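Local coordinates for UDP-N-acetylglucosamine 4,6-dehydratase (Vibrio fischeri, PDB 3PVZ), which probably acts as an NAD-dependent lyase of the polysaccharide synthase family, removing water from UDP-N-acetylglucosamine, and binds NAD in a Rossmann-type domain, at residues 62-67 against 90-95. Sequence-based numbering, arbitrary orientation.
With NAD (nicotinamide-adenine-dinucleotide), chain E.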
loop_
_atom_site.group_PDB
_atom_site.type_symbol
_atom_site.label_atom_id
_atom_site.label_comp_id
_atom_site.label_asym_id
_atom_site.label_seq_id
_atom_site.Cartn_x
_atom_site.Cartn_y
_atom_site.Cartn_z
ATOM N N LYS A 62 -18.949 -8.533 -15.406
ATOM C CA LYS A 62 -17.647 -7.885 -15.545
ATOM C C LYS A 62 -17.284 -7.323 -14.169
ATOM O O LYS A 62 -18.107 -6.654 -13.537
ATOM C CB LYS A 62 -17.683 -6.772 -16.600
ATOM C CG LYS A 62 -16.301 -6.204 -16.906
ATOM C CD LYS A 62 -16.340 -5.149 -17.955
ATOM C CE LYS A 62 -14.928 -4.629 -18.315
ATOM N NZ LYS A 62 -15.094 -3.433 -19.208
ATOM N N LEU A 63 -16.066 -7.667 -13.714
ATOM C CA LEU A 63 -15.497 -7.170 -12.510
ATOM C C LEU A 63 -13.998 -6.957 -12.618
ATOM O O LEU A 63 -13.201 -7.898 -12.702
ATOM C CB LEU A 63 -15.895 -8.072 -11.346
ATOM C CG LEU A 63 -15.167 -7.868 -10.003
ATOM C CD1 LEU A 63 -15.490 -6.462 -9.548
ATOM C CD2 LEU A 63 -15.499 -8.915 -8.915
ATOM N N HIS A 64 -13.616 -5.692 -12.620
ATOM C CA HIS A 64 -12.231 -5.285 -12.735
ATOM C C HIS A 64 -11.802 -4.627 -11.448
ATOM O O HIS A 64 -12.493 -3.753 -10.949
ATOM C CB HIS A 64 -12.020 -4.325 -13.881
ATOM C CG HIS A 64 -12.038 -4.966 -15.228
ATOM N ND1 HIS A 64 -11.694 -4.279 -16.375
ATOM C CD2 HIS A 64 -12.351 -6.225 -15.617
ATOM C CE1 HIS A 64 -11.785 -5.095 -17.422
ATOM N NE2 HIS A 64 -12.204 -6.282 -16.981
ATOM N N VAL A 65 -10.687 -5.134 -10.872
ATOM C CA VAL A 65 -10.151 -4.639 -9.612
ATOM C C VAL A 65 -8.837 -3.889 -9.858
ATOM O O VAL A 65 -7.964 -4.383 -10.545
ATOM C CB VAL A 65 -9.893 -5.820 -8.633
ATOM C CG1 VAL A 65 -9.636 -5.312 -7.243
ATOM C CG2 VAL A 65 -11.103 -6.807 -8.661
ATOM N N VAL A 66 -8.679 -2.708 -9.305
ATOM C CA VAL A 66 -7.460 -1.897 -9.482
ATOM C C VAL A 66 -6.883 -1.406 -8.160
ATOM O O VAL A 66 -7.583 -0.847 -7.351
ATOM C CB VAL A 66 -7.785 -0.698 -10.326
ATOM C CG1 VAL A 66 -6.497 0.233 -10.548
ATOM C CG2 VAL A 66 -8.332 -1.151 -11.693
ATOM N N ASP A 67 -5.588 -1.602 -7.918
ATOM C CA ASP A 67 -4.988 -1.190 -6.653
ATOM C C ASP A 67 -3.498 -1.192 -6.836
ATOM O O ASP A 67 -2.970 -1.961 -7.627
ATOM C CB ASP A 67 -5.354 -2.195 -5.543
ATOM C CG ASP A 67 -5.131 -1.652 -4.170
ATOM O OD1 ASP A 67 -3.945 -1.485 -3.736
ATOM O OD2 ASP A 67 -6.165 -1.467 -3.490
ATOM N N ASP A 90 -16.064 -11.469 -16.873
ATOM C CA ASP A 90 -14.788 -10.888 -17.169
ATOM C C ASP A 90 -14.235 -10.375 -15.848
ATOM O O ASP A 90 -14.468 -9.199 -15.486
ATOM C CB ASP A 90 -15.032 -9.776 -18.205
ATOM C CG ASP A 90 -13.812 -8.978 -18.557
ATOM O OD1 ASP A 90 -12.688 -9.321 -18.140
ATOM O OD2 ASP A 90 -13.993 -7.962 -19.277
ATOM N N PHE A 91 -13.493 -11.252 -15.155
ATOM C CA PHE A 91 -12.827 -10.918 -13.899
ATOM C C PHE A 91 -11.320 -10.711 -14.127
ATOM O O PHE A 91 -10.619 -11.592 -14.616
ATOM C CB PHE A 91 -13.021 -12.023 -12.834
ATOM C CG PHE A 91 -12.305 -11.721 -11.558
ATOM C CD1 PHE A 91 -12.714 -10.707 -10.769
ATOM C CD2 PHE A 91 -11.149 -12.406 -11.205
ATOM C CE1 PHE A 91 -12.053 -10.376 -9.601
ATOM C CE2 PHE A 91 -10.483 -12.072 -10.060
ATOM C CZ PHE A 91 -10.954 -11.048 -9.245
ATOM N N GLN A 92 -10.837 -9.515 -13.823
ATOM C CA GLN A 92 -9.417 -9.183 -13.997
ATOM C C GLN A 92 -8.963 -8.168 -12.960
ATOM O O GLN A 92 -9.711 -7.275 -12.564
ATOM C CB GLN A 92 -9.135 -8.636 -15.383
ATOM C CG GLN A 92 -9.520 -9.513 -16.581
ATOM C CD GLN A 92 -9.016 -8.903 -17.893
ATOM O OE1 GLN A 92 -7.797 -8.836 -18.096
ATOM N NE2 GLN A 92 -9.955 -8.357 -18.745
ATOM N N THR A 93 -7.682 -8.262 -12.618
ATOM C CA THR A 93 -7.069 -7.401 -11.661
ATOM C C THR A 93 -5.881 -6.673 -12.320
ATOM O O THR A 93 -5.219 -7.195 -13.178
ATOM C CB THR A 93 -6.602 -8.231 -10.448
ATOM O OG1 THR A 93 -5.528 -9.061 -10.879
ATOM C CG2 THR A 93 -7.747 -9.116 -9.931
ATOM N N PHE A 94 -5.593 -5.461 -11.858
ATOM C CA PHE A 94 -4.646 -4.552 -12.477
ATOM C C PHE A 94 -4.006 -3.794 -11.343
ATOM O O PHE A 94 -4.678 -3.027 -10.635
ATOM C CB PHE A 94 -5.397 -3.496 -13.396
ATOM C CG PHE A 94 -6.168 -4.118 -14.560
ATOM C CD1 PHE A 94 -5.543 -4.387 -15.754
ATOM C CD2 PHE A 94 -7.498 -4.489 -14.414
ATOM C CE1 PHE A 94 -6.212 -5.014 -16.794
ATOM C CE2 PHE A 94 -8.201 -5.077 -15.429
ATOM C CZ PHE A 94 -7.566 -5.345 -16.648
ATOM N N ALA A 95 -2.696 -3.938 -11.193
ATOM C CA ALA A 95 -1.972 -3.302 -10.089
ATOM C C ALA A 95 -1.534 -1.910 -10.506
ATOM O O ALA A 95 -0.348 -1.659 -10.689
ATOM C CB ALA A 95 -0.733 -4.161 -9.682
HETATM P PA NAD E . -7.119 0.515 3.125
HETATM O O1A NAD E . -5.818 1.162 3.475
HETATM O O2A NAD E . -7.112 -0.922 3.549
HETATM O O5B NAD E . -7.268 0.314 1.555
HETATM C C5B NAD E . -7.098 1.501 0.749
HETATM C C4B NAD E . -6.691 0.929 -0.613
HETATM O O4B NAD E . -6.500 1.937 -1.584
HETATM C C3B NAD E . -5.346 0.144 -0.485
HETATM O O3B NAD E . -5.465 -1.166 -1.002
HETATM C C2B NAD E . -4.368 1.017 -1.305
HETATM O O2B NAD E . -3.254 0.312 -1.840
HETATM C C1B NAD E . -5.377 1.566 -2.341
HETATM N N9A NAD E . -4.861 2.764 -2.985
HETATM C C8A NAD E . -4.425 3.882 -2.388
HETATM N N7A NAD E . -3.979 4.731 -3.256
HETATM C C5A NAD E . -4.209 4.192 -4.492
HETATM C C6A NAD E . -3.954 4.601 -5.797
HETATM N N6A NAD E . -3.427 5.857 -5.971
HETATM N N1A NAD E . -4.264 3.810 -6.819
HETATM C C2A NAD E . -4.787 2.607 -6.612
HETATM N N3A NAD E . -5.018 2.174 -5.398
HETATM C C4A NAD E . -4.752 2.924 -4.337
HETATM O O3 NAD E . -8.320 1.389 3.748
HETATM P PN NAD E . -9.744 0.665 4.069
HETATM O O1N NAD E . -9.796 0.254 5.531
HETATM O O2N NAD E . -10.227 -0.406 3.180
HETATM O O5D NAD E . -10.706 2.008 4.068
HETATM C C5D NAD E . -11.048 2.402 2.748
HETATM C C4D NAD E . -11.899 3.676 2.811
HETATM O O4D NAD E . -12.897 3.563 3.875
HETATM C C3D NAD E . -11.013 4.882 3.198
HETATM O O3D NAD E . -11.514 6.136 2.683
HETATM C C2D NAD E . -11.190 4.956 4.732
HETATM O O2D NAD E . -10.932 6.267 5.254
HETATM C C1D NAD E . -12.668 4.593 4.876
HETATM N N1N NAD E . -13.004 4.135 6.233
HETATM C C2N NAD E . -12.397 3.039 6.704
HETATM C C3N NAD E . -12.687 2.555 7.963
HETATM C C7N NAD E . -12.009 1.368 8.510
HETATM O O7N NAD E . -12.281 1.069 9.671
HETATM N N7N NAD E . -11.111 0.654 7.815
HETATM C C4N NAD E . -13.642 3.232 8.762
HETATM C C5N NAD E . -14.259 4.352 8.232
HETATM C C6N NAD E . -13.913 4.797 6.955
#
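Strands 62-66 and 90-94 run parallel, their axes 4.6 Å apart, joined by five backbone hydrogen bonds, the first from Leu63 N to Asp90 O. They form a right-handed beta-alpha-beta crossover through helix 70-83 at one edge of the Rossmann sheet. On the sheet face that carries Lys62, His64 and Val66, the His64 ring lies between two neighbours: Phe94 CE2 sits over one side, 3.7 Å from His64 ND1, and Lys62 CE over the opposite side, both toward the rim. A chi1 of -75° puts His64 CG beside the backbone N. His64 NE2 makes weak, long bonds to both Asp90 oxygens, OD1 (3.3 Å) lying at the ring edge, the carboxylate plane turned 80° from the ring. Gln92 NE2 binds the same OD1 at 3.0 Å on its syn lone pair, while His64 ND1 is hydrogen-bonded to Tyr113 OH and Lys62 NZ salt-bridged to Asp110. On the other face Leu63 CD2 lies 3.8 Å from Phe91 CD1, and Val65 CG2 packs against CE1. Past the strand end, Asp67 OD1 and OD2, also held by the amides of Ser69 and Ala44, accept hydrogen bonds from NAD ribose hydroxyls O2B (2.7 Å) and O3B (2.6 Å). This carboxylate would probably repel a 2'-phosphate, consistent with preference for NAD over NADP.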